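Local atomic coordinates of cysteine desulfurase (Fervidobacterium islandicum, PDB entry 6A6E), a protein that probably removes sulfur from L-cysteine as a pyridoxal-phosphate-dependent SufS-type desulfurase, forming an enzyme-bound persulfide and releasing alanine. Residues K236-T241 with I300-S305; T76-Q81 with G292-G297; N17-F22 with Y404-D409. All coordinates share one frame; numbering follows the deposited sequence.

Contact 1: residues K236-T241 with I300-S305; sequences KILGPT and IDYLES. With PLP (pyridoxal-5'-phosphate), chain E.
Ile237 and Leu238 meet Tyr302 and Leu303 in a buried, wholly apolar contact between the loop that carries the cofactor lysine and helix 290-306. Leu303 is the hub. Its CD1 lies 3.6 Å from CG1 of Ile237, and its CD2 lies 3.8 Å from CD1 of Leu238, so the fork of one leucine reaches both loop residues. The CG1-CD1 arm of Ile237, extended and set opposite the backbone N (chi1 -170°), runs toward that fork. The CD1 methyl of Leu238 also meets the Tyr302 ring, 4.0 Å from CE2, the two side chains crossing at about a right angle. The hydroxyl of Tyr302 is hydrogen-bonded to Asp21. Just before this hydrophobic pair, Lys236 turns to the other side and its NZ is joined covalently to C4A of pyridoxal phosphate at 1.3 Å, the internal aldimine of fold-type I enzymes. The loop follows strand 229-233 of the seven-stranded sheet and leads into strand 244-248. Phe89 of helix 70-90 and Leu296 of helix 290-306 pack on Ile237, while Pro240 touches Met53 of helix 47-59 and Tyr57 of the second subunit.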
loop_
_atom_site.group_PDB
_atom_site.type_symbol
_atom_site.label_atom_id
_atom_site.label_comp_id
_atom_site.label_asym_id
_atom_site.label_seq_id
_atom_site.Cartn_x
_atom_site.Cartn_y
_atom_site.Cartn_z
ATOM N N LYS A 236 12.454 4.411 2.455
ATOM C CA LYS A 236 13.886 4.547 2.364
ATOM C C LYS A 236 14.434 5.940 2.060
ATOM O O LYS A 236 15.658 6.129 2.126
ATOM C CB LYS A 236 14.513 3.519 1.411
ATOM C CG LYS A 236 14.393 2.087 1.956
ATOM C CD LYS A 236 15.120 1.087 1.061
ATOM C CE LYS A 236 14.829 -0.323 1.510
ATOM N NZ LYS A 236 15.402 -1.279 0.508
ATOM N N ILE A 237 13.542 6.914 1.848
ATOM C CA ILE A 237 13.923 8.282 1.625
ATOM C C ILE A 237 13.260 9.218 2.624
ATOM O O ILE A 237 12.678 10.246 2.222
ATOM C CB ILE A 237 13.670 8.635 0.133
ATOM C CG1 ILE A 237 14.279 9.999 -0.232
ATOM C CG2 ILE A 237 12.217 8.560 -0.264
ATOM C CD1 ILE A 237 14.249 10.343 -1.723
ATOM N N LEU A 238 13.245 8.838 3.901
ATOM C CA LEU A 238 12.568 9.588 4.968
ATOM C C LEU A 238 11.055 9.581 4.904
ATOM O O LEU A 238 10.386 10.182 5.741
ATOM C CB LEU A 238 13.033 11.064 5.035
ATOM C CG LEU A 238 14.523 11.333 4.985
ATOM C CD1 LEU A 238 14.739 12.829 4.911
ATOM C CD2 LEU A 238 15.186 10.801 6.242
ATOM N N GLY A 239 10.483 8.813 3.981
ATOM C CA GLY A 239 9.060 8.900 3.726
ATOM C C GLY A 239 8.190 7.948 4.482
ATOM O O GLY A 239 8.673 7.081 5.227
ATOM N N PRO A 240 6.890 8.107 4.308
ATOM C CA PRO A 240 5.901 7.206 4.885
ATOM C C PRO A 240 6.112 5.772 4.455
ATOM O O PRO A 240 6.734 5.511 3.436
ATOM C CB PRO A 240 4.558 7.740 4.358
ATOM C CG PRO A 240 4.810 9.045 3.642
ATOM C CD PRO A 240 6.289 9.053 3.316
ATOM N N THR A 241 5.580 4.841 5.237
ATOM C CA THR A 241 5.485 3.485 4.767
ATOM C C THR A 241 4.280 3.352 3.861
ATOM O O THR A 241 3.408 4.210 3.818
ATOM C CB THR A 241 5.413 2.437 5.929
ATOM O OG1 THR A 241 4.406 2.801 6.876
ATOM C CG2 THR A 241 6.741 2.385 6.714
ATOM N N ILE A 300 10.047 15.026 -0.161
ATOM C CA ILE A 300 10.795 15.605 -1.249
ATOM C C ILE A 300 10.920 17.136 -1.054
ATOM O O ILE A 300 12.011 17.661 -1.307
ATOM C CB ILE A 300 10.180 15.233 -2.602
ATOM C CG1 ILE A 300 10.391 13.738 -2.886
ATOM C CG2 ILE A 300 10.842 15.966 -3.758
ATOM C CD1 ILE A 300 9.560 13.290 -4.060
ATOM N N ASP A 301 9.852 17.858 -0.637
ATOM C CA ASP A 301 10.032 19.272 -0.358
ATOM C C ASP A 301 11.124 19.508 0.705
ATOM O O ASP A 301 11.908 20.451 0.588
ATOM C CB ASP A 301 8.762 19.987 0.145
ATOM C CG ASP A 301 7.614 20.012 -0.886
ATOM O OD1 ASP A 301 7.873 19.896 -2.117
ATOM O OD2 ASP A 301 6.466 20.162 -0.434
ATOM N N TYR A 302 11.136 18.706 1.752
ATOM C CA TYR A 302 12.152 18.810 2.800
ATOM C C TYR A 302 13.579 18.602 2.263
ATOM O O TYR A 302 14.513 19.413 2.512
ATOM C CB TYR A 302 11.841 17.831 3.901
ATOM C CG TYR A 302 12.864 17.752 4.997
ATOM C CD1 TYR A 302 12.890 18.686 6.016
ATOM C CD2 TYR A 302 13.801 16.733 5.023
ATOM C CE1 TYR A 302 13.834 18.599 7.046
ATOM C CE2 TYR A 302 14.777 16.663 6.002
ATOM C CZ TYR A 302 14.787 17.590 7.023
ATOM O OH TYR A 302 15.754 17.492 8.021
ATOM N N LEU A 303 13.773 17.562 1.485
ATOM C CA LEU A 303 15.066 17.310 0.937
ATOM C C LEU A 303 15.511 18.465 0.026
ATOM O O LEU A 303 16.681 18.801 -0.002
ATOM C CB LEU A 303 15.093 15.997 0.180
ATOM C CG LEU A 303 14.928 14.724 1.043
ATOM C CD1 LEU A 303 14.714 13.531 0.133
ATOM C CD2 LEU A 303 16.176 14.528 1.847
ATOM N N GLU A 304 14.603 19.029 -0.770
ATOM C CA GLU A 304 14.984 20.077 -1.702
ATOM C C GLU A 304 15.233 21.372 -0.929
ATOM O O GLU A 304 16.009 22.149 -1.392
ATOM C CB GLU A 304 13.969 20.315 -2.817
ATOM C CG GLU A 304 13.400 19.088 -3.485
ATOM C CD GLU A 304 13.867 18.788 -4.880
ATOM O OE1 GLU A 304 15.092 18.709 -5.073
ATOM O OE2 GLU A 304 12.983 18.509 -5.758
ATOM N N SER A 305 14.599 21.591 0.225
ATOM C CA SER A 305 14.899 22.750 1.064
ATOM C C SER A 305 16.315 22.697 1.674
ATOM O O SER A 305 16.975 23.706 1.719
ATOM C CB SER A 305 13.884 22.965 2.185
ATOM O OG SER A 305 14.210 22.236 3.362
HETATM N N1 PLP E . 15.697 -3.564 -3.795
HETATM C C2 PLP E . 16.660 -3.004 -3.110
HETATM C C2A PLP E . 18.028 -2.884 -3.691
HETATM C C3 PLP E . 16.345 -2.553 -1.755
HETATM O O3 PLP E . 17.318 -2.016 -1.040
HETATM C C4 PLP E . 14.983 -2.661 -1.235
HETATM C C4A PLP E . 14.572 -2.151 0.059
HETATM C C5 PLP E . 13.993 -3.338 -2.079
HETATM C C6 PLP E . 14.437 -3.739 -3.303
HETATM C C5A PLP E . 12.557 -3.600 -1.614
HETATM O O4P PLP E . 11.796 -2.532 -1.070
HETATM P P PLP E . 10.378 -2.662 -0.291
HETATM O O1P PLP E . 9.362 -3.167 -1.236
HETATM O O2P PLP E . 10.745 -3.543 0.868
HETATM O O3P PLP E . 10.151 -1.222 0.059
#

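Contact 2: residues T76-Q81 with G292-G297; sequences TVAYEQ and GAVGLG
Val294, Tyr79 and Ala293 bury the most surface where helix 70-90 meets helix 290-306. Val294 presents a single methyl: its CG2 sits 3.9 Å from the carbonyl O of Ala78 and 4.0 Å from the CB of the same residue, so it rests against the helix backbone as much as against a side chain. With CG1 anti to the backbone N (chi1 172°), CG2 lies beside that nitrogen and faces Ala78. Tyr79 leaves its helix obliquely but swings its ring inward, and the Ala293 methyl approaches the ring obliquely, with CB 3.6 Å from CE1 and 3.7 Å from CD1. The contact is apolar, without a hydrogen bond between the segments.

The two helical segments cross at 53°, their axes approaching to 8.5 Å, and the closest pair of CA atoms, Tyr79 and Val294, is 5.6 Å apart. Small residues at the crossing, Ala78 and Ala293, are consistent with this approach. In this fold-type I enzyme of the class-V aminotransferase family the interface ties an early helix of the chain to one more than 200 residues later. Phe56 of helix 47-59 packs on both Ala78 and Val294. Beyond the ring, the Tyr79 hydroxyl is hydrogen-bonded to Glu284, and Phe99 of strand 97-100 meets the ring itself.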
loop_
_atom_site.group_PDB
_atom_site.type_symbol
_atom_site.label_atom_id
_atom_site.label_comp_id
_atom_site.label_asym_id
_atom_site.label_seq_id
_atom_site.Cartn_x
_atom_site.Cartn_y
_atom_site.Cartn_z
ATOM N N THR A 76 -7.864 15.894 -3.390
ATOM C CA THR A 76 -7.528 15.572 -4.753
ATOM C C THR A 76 -6.389 16.446 -5.294
ATOM O O THR A 76 -5.402 15.967 -5.923
ATOM C CB THR A 76 -8.772 15.685 -5.684
ATOM O OG1 THR A 76 -9.802 14.818 -5.218
ATOM C CG2 THR A 76 -8.435 15.265 -7.081
ATOM N N VAL A 77 -6.517 17.730 -5.054
ATOM C CA VAL A 77 -5.449 18.692 -5.429
ATOM C C VAL A 77 -4.115 18.342 -4.746
ATOM O O VAL A 77 -3.076 18.284 -5.391
ATOM C CB VAL A 77 -5.919 20.136 -5.093
ATOM C CG1 VAL A 77 -4.813 21.148 -5.152
ATOM C CG2 VAL A 77 -7.055 20.568 -6.028
ATOM N N ALA A 78 -4.154 18.012 -3.472
ATOM C CA ALA A 78 -2.911 17.709 -2.755
ATOM C C ALA A 78 -2.266 16.470 -3.328
ATOM O O ALA A 78 -1.036 16.438 -3.495
ATOM C CB ALA A 78 -3.145 17.591 -1.242
ATOM N N TYR A 79 -3.067 15.445 -3.631
ATOM C CA TYR A 79 -2.546 14.199 -4.215
ATOM C C TYR A 79 -1.896 14.422 -5.581
ATOM O O TYR A 79 -0.795 13.937 -5.860
ATOM C CB TYR A 79 -3.663 13.153 -4.316
ATOM C CG TYR A 79 -3.275 11.785 -4.780
ATOM C CD1 TYR A 79 -2.675 10.841 -3.916
ATOM C CD2 TYR A 79 -3.589 11.362 -6.093
ATOM C CE1 TYR A 79 -2.370 9.551 -4.381
ATOM C CE2 TYR A 79 -3.299 10.073 -6.542
ATOM C CZ TYR A 79 -2.660 9.182 -5.688
ATOM O OH TYR A 79 -2.403 7.938 -6.217
ATOM N N GLU A 80 -2.593 15.090 -6.486
ATOM C CA GLU A 80 -1.971 15.391 -7.795
ATOM C C GLU A 80 -0.740 16.329 -7.671
ATOM O O GLU A 80 0.176 16.173 -8.417
ATOM C CB GLU A 80 -2.965 16.040 -8.731
ATOM C CG GLU A 80 -4.149 15.162 -9.247
ATOM C CD GLU A 80 -4.335 13.661 -8.822
ATOM O OE1 GLU A 80 -3.734 12.627 -9.444
ATOM O OE2 GLU A 80 -5.288 13.534 -7.937
ATOM N N GLN A 81 -0.735 17.273 -6.723
ATOM C CA GLN A 81 0.459 18.086 -6.435
ATOM C C GLN A 81 1.615 17.172 -6.017
ATOM O O GLN A 81 2.742 17.378 -6.461
ATOM C CB GLN A 81 0.215 19.163 -5.393
ATOM C CG GLN A 81 -0.668 20.305 -5.972
ATOM C CD GLN A 81 -1.049 21.368 -4.936
ATOM O OE1 GLN A 81 -1.090 21.105 -3.734
ATOM N NE2 GLN A 81 -1.336 22.569 -5.405
ATOM N N GLY A 292 0.048 8.868 2.121
ATOM C CA GLY A 292 1.455 8.440 1.919
ATOM C C GLY A 292 2.081 9.166 0.731
ATOM O O GLY A 292 3.235 9.621 0.790
ATOM N N ALA A 293 1.297 9.287 -0.328
ATOM C CA ALA A 293 1.710 10.057 -1.502
ATOM C C ALA A 293 1.968 11.563 -1.136
ATOM O O ALA A 293 2.999 12.111 -1.436
ATOM C CB ALA A 293 0.675 9.946 -2.560
ATOM N N VAL A 294 1.014 12.185 -0.472
ATOM C CA VAL A 294 1.127 13.569 -0.030
ATOM C C VAL A 294 2.348 13.718 0.888
ATOM O O VAL A 294 3.123 14.649 0.747
ATOM C CB VAL A 294 -0.159 14.043 0.690
ATOM C CG1 VAL A 294 0.009 15.423 1.338
ATOM C CG2 VAL A 294 -1.284 14.149 -0.286
ATOM N N GLY A 295 2.505 12.792 1.825
ATOM C CA GLY A 295 3.686 12.736 2.696
ATOM C C GLY A 295 4.984 12.586 1.962
ATOM O O GLY A 295 5.981 13.248 2.293
ATOM N N LEU A 296 5.023 11.728 0.972
ATOM C CA LEU A 296 6.193 11.592 0.145
ATOM C C LEU A 296 6.569 12.922 -0.540
ATOM O O LEU A 296 7.742 13.286 -0.649
ATOM C CB LEU A 296 6.055 10.475 -0.877
ATOM C CG LEU A 296 7.234 10.226 -1.821
ATOM C CD1 LEU A 296 8.460 9.837 -1.016
ATOM C CD2 LEU A 296 6.933 9.145 -2.799
ATOM N N GLY A 297 5.561 13.569 -1.081
ATOM C CA GLY A 297 5.699 14.911 -1.644
ATOM C C GLY A 297 6.324 15.897 -0.653
ATOM O O GLY A 297 7.228 16.633 -1.004
#

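Contact 3: residues N17-F22 with Y404-D409; sequences NILNDF and YNTKED
Asp409 OD2 is gripped by two donors beside the place where Tyr404 and Thr406 receive Leu19 and Phe22. Asn405 ND2 reaches it at 3.1 Å in a nearly straight bond (169°), and the backbone N of Thr406 reaches it at 3.0 Å; the two come from opposite faces of the carboxylate plane, which would hold that group against rotation. In return the Asp409 N donates to Thr406 OG1 at 2.9 Å. This reciprocal pair is a capping box, with Thr406 as N-cap of helix 407-423. The other carboxylate oxygen, OD1, forms a salt bridge with Arg33.

The segment 404-406 leading into this cap meets the N-terminal helix 12-20 through apolar groups. The edge of the Tyr404 ring is directed at the face of Phe22 in an edge-to-face pair, the centroids 4.7 Å apart and the planes at 58°. Tyr404 CD2 stands over the centre of the Phe22 ring, 3.6 Å from CE2. A chi1 of 40° sets CG of Tyr404 between its backbone N and carbonyl carbon, turning the ring to that approach, while its hydroxyl bonds to Asn39 and to the backbone N of Leu44. Replacing Phe22 by an alanine would probably leave the edge of Tyr404 without the aromatic face it meets and open a gap beside it. Leu19 lies against the backbone of Tyr404: its CD1 is 3.5 Å from the carbonyl O of Tyr404, and its CD2 is 4.2 Å from CG2 of Thr406. Phe22 also packs against Tyr302 of helix 290-306.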
loop_
_atom_site.group_PDB
_atom_site.type_symbol
_atom_site.label_atom_id
_atom_site.label_comp_id
_atom_site.label_asym_id
_atom_site.label_seq_id
_atom_site.Cartn_x
_atom_site.Cartn_y
_atom_site.Cartn_z
ATOM N N ASN A 17 20.582 21.696 12.936
ATOM C CA ASN A 17 19.160 21.839 12.627
ATOM C C ASN A 17 18.555 20.570 11.993
ATOM O O ASN A 17 17.446 20.142 12.358
ATOM C CB ASN A 17 18.957 22.985 11.635
ATOM C CG ASN A 17 18.938 24.332 12.305
ATOM O OD1 ASN A 17 18.741 24.434 13.507
ATOM N ND2 ASN A 17 19.149 25.373 11.522
ATOM N N ILE A 18 19.289 19.994 11.043
ATOM C CA ILE A 18 18.898 18.716 10.469
ATOM C C ILE A 18 18.732 17.635 11.531
ATOM O O ILE A 18 17.646 17.064 11.654
ATOM C CB ILE A 18 19.844 18.318 9.363
ATOM C CG1 ILE A 18 19.671 19.319 8.212
ATOM C CG2 ILE A 18 19.579 16.876 8.930
ATOM C CD1 ILE A 18 20.797 19.270 7.168
ATOM N N LEU A 19 19.762 17.384 12.349
ATOM C CA LEU A 19 19.651 16.380 13.368
ATOM C C LEU A 19 18.471 16.640 14.291
ATOM O O LEU A 19 17.785 15.685 14.750
ATOM C CB LEU A 19 20.955 16.263 14.179
ATOM C CG LEU A 19 22.132 15.389 13.712
ATOM C CD1 LEU A 19 22.233 15.214 12.222
ATOM C CD2 LEU A 19 23.443 15.968 14.265
ATOM N N ASN A 20 18.180 17.902 14.581
ATOM C CA ASN A 20 17.048 18.145 15.473
ATOM C C ASN A 20 15.681 17.794 14.833
ATOM O O ASN A 20 14.702 17.707 15.517
ATOM C CB ASN A 20 17.057 19.594 16.017
ATOM C CG ASN A 20 18.042 19.777 17.200
ATOM O OD1 ASN A 20 18.475 18.792 17.861
ATOM N ND2 ASN A 20 18.416 21.056 17.468
ATOM N N ASP A 21 15.635 17.624 13.518
ATOM C CA ASP A 21 14.403 17.225 12.808
ATOM C C ASP A 21 14.026 15.753 13.093
ATOM O O ASP A 21 12.892 15.382 12.809
ATOM C CB ASP A 21 14.587 17.395 11.298
ATOM C CG ASP A 21 14.593 18.843 10.860
ATOM O OD1 ASP A 21 13.842 19.587 11.473
ATOM O OD2 ASP A 21 15.280 19.191 9.872
ATOM N N PHE A 22 14.950 14.933 13.638
ATOM C CA PHE A 22 14.726 13.479 13.838
ATOM C C PHE A 22 14.658 13.061 15.286
ATOM O O PHE A 22 15.672 12.730 15.875
ATOM C CB PHE A 22 15.788 12.709 13.103
ATOM C CG PHE A 22 15.762 12.978 11.658
ATOM C CD1 PHE A 22 16.459 14.069 11.144
ATOM C CD2 PHE A 22 14.930 12.245 10.794
ATOM C CE1 PHE A 22 16.399 14.404 9.804
ATOM C CE2 PHE A 22 14.900 12.560 9.420
ATOM C CZ PHE A 22 15.612 13.663 8.925
ATOM N N TYR A 404 21.195 12.141 8.458
ATOM C CA TYR A 404 21.314 12.529 9.833
ATOM C C TYR A 404 22.491 11.755 10.538
ATOM O O TYR A 404 22.619 11.807 11.760
ATOM C CB TYR A 404 19.959 12.290 10.592
ATOM C CG TYR A 404 19.280 10.975 10.157
ATOM C CD1 TYR A 404 19.884 9.724 10.408
ATOM C CD2 TYR A 404 18.106 10.997 9.407
ATOM C CE1 TYR A 404 19.323 8.534 9.952
ATOM C CE2 TYR A 404 17.526 9.809 8.904
ATOM C CZ TYR A 404 18.130 8.589 9.181
ATOM O OH TYR A 404 17.600 7.458 8.684
ATOM N N ASN A 405 23.293 11.014 9.812
ATOM C CA ASN A 405 24.465 10.379 10.422
ATOM C C ASN A 405 25.692 11.325 10.418
ATOM O O ASN A 405 25.754 12.287 9.659
ATOM C CB ASN A 405 24.837 9.050 9.747
ATOM C CG ASN A 405 23.850 7.933 10.051
ATOM O OD1 ASN A 405 23.315 7.317 9.107
ATOM N ND2 ASN A 405 23.583 7.662 11.356
ATOM N N THR A 406 26.642 11.039 11.298
ATOM C CA THR A 406 27.863 11.850 11.479
ATOM C C THR A 406 29.105 10.984 11.455
ATOM O O THR A 406 29.042 9.744 11.515
ATOM C CB THR A 406 27.850 12.598 12.833
ATOM O OG1 THR A 406 27.959 11.653 13.908
ATOM C CG2 THR A 406 26.586 13.456 12.971
ATOM N N LYS A 407 30.254 11.624 11.346
ATOM C CA LYS A 407 31.491 10.887 11.481
ATOM C C LYS A 407 31.657 10.348 12.856
ATOM O O LYS A 407 32.176 9.263 13.029
ATOM C CB LYS A 407 32.670 11.759 11.119
ATOM C CG LYS A 407 32.789 11.873 9.621
ATOM C CD LYS A 407 33.900 12.829 9.253
ATOM C CE LYS A 407 34.272 12.692 7.794
ATOM N NZ LYS A 407 34.482 14.064 7.290
ATOM N N GLU A 408 31.165 11.067 13.850
ATOM C CA GLU A 408 31.164 10.513 15.197
ATOM C C GLU A 408 30.378 9.192 15.346
ATOM O O GLU A 408 30.831 8.257 16.045
ATOM C CB GLU A 408 30.690 11.545 16.202
ATOM C CG GLU A 408 30.729 10.948 17.596
ATOM C CD GLU A 408 30.262 11.894 18.674
ATOM O OE1 GLU A 408 31.083 12.746 19.092
ATOM O OE2 GLU A 408 29.103 11.748 19.134
ATOM N N ASP A 409 29.199 9.104 14.691
ATOM C CA ASP A 409 28.434 7.844 14.638
ATOM C C ASP A 409 29.311 6.717 14.153
ATOM O O ASP A 409 29.340 5.620 14.717
ATOM C CB ASP A 409 27.231 7.948 13.685
ATOM C CG ASP A 409 26.135 8.844 14.188
ATOM O OD1 ASP A 409 25.985 9.016 15.423
ATOM O OD2 ASP A 409 25.308 9.322 13.329
#

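Overall arrangement
Contacts 1 and 2 are buried and share helix 290-306, whose C-terminal part meets the cofactor loop and whose first turns meet helix 70-90; they touch where Pro240 packs on Gly292, Gly295 and Leu296. Neither has a hydrogen bond across its segments. Contact 3, only partly buried, lies farther from the chain centre than contact 1 and joins segments near the two ends of the chain. It too is apolar between segments, but polar bonds within 404-409 define a helix start. Phe22 and Tyr404 touch Leu238, linking contact 3 to contact 1; contact 2 stays about 11 Å from contact 3 at the nearest atoms.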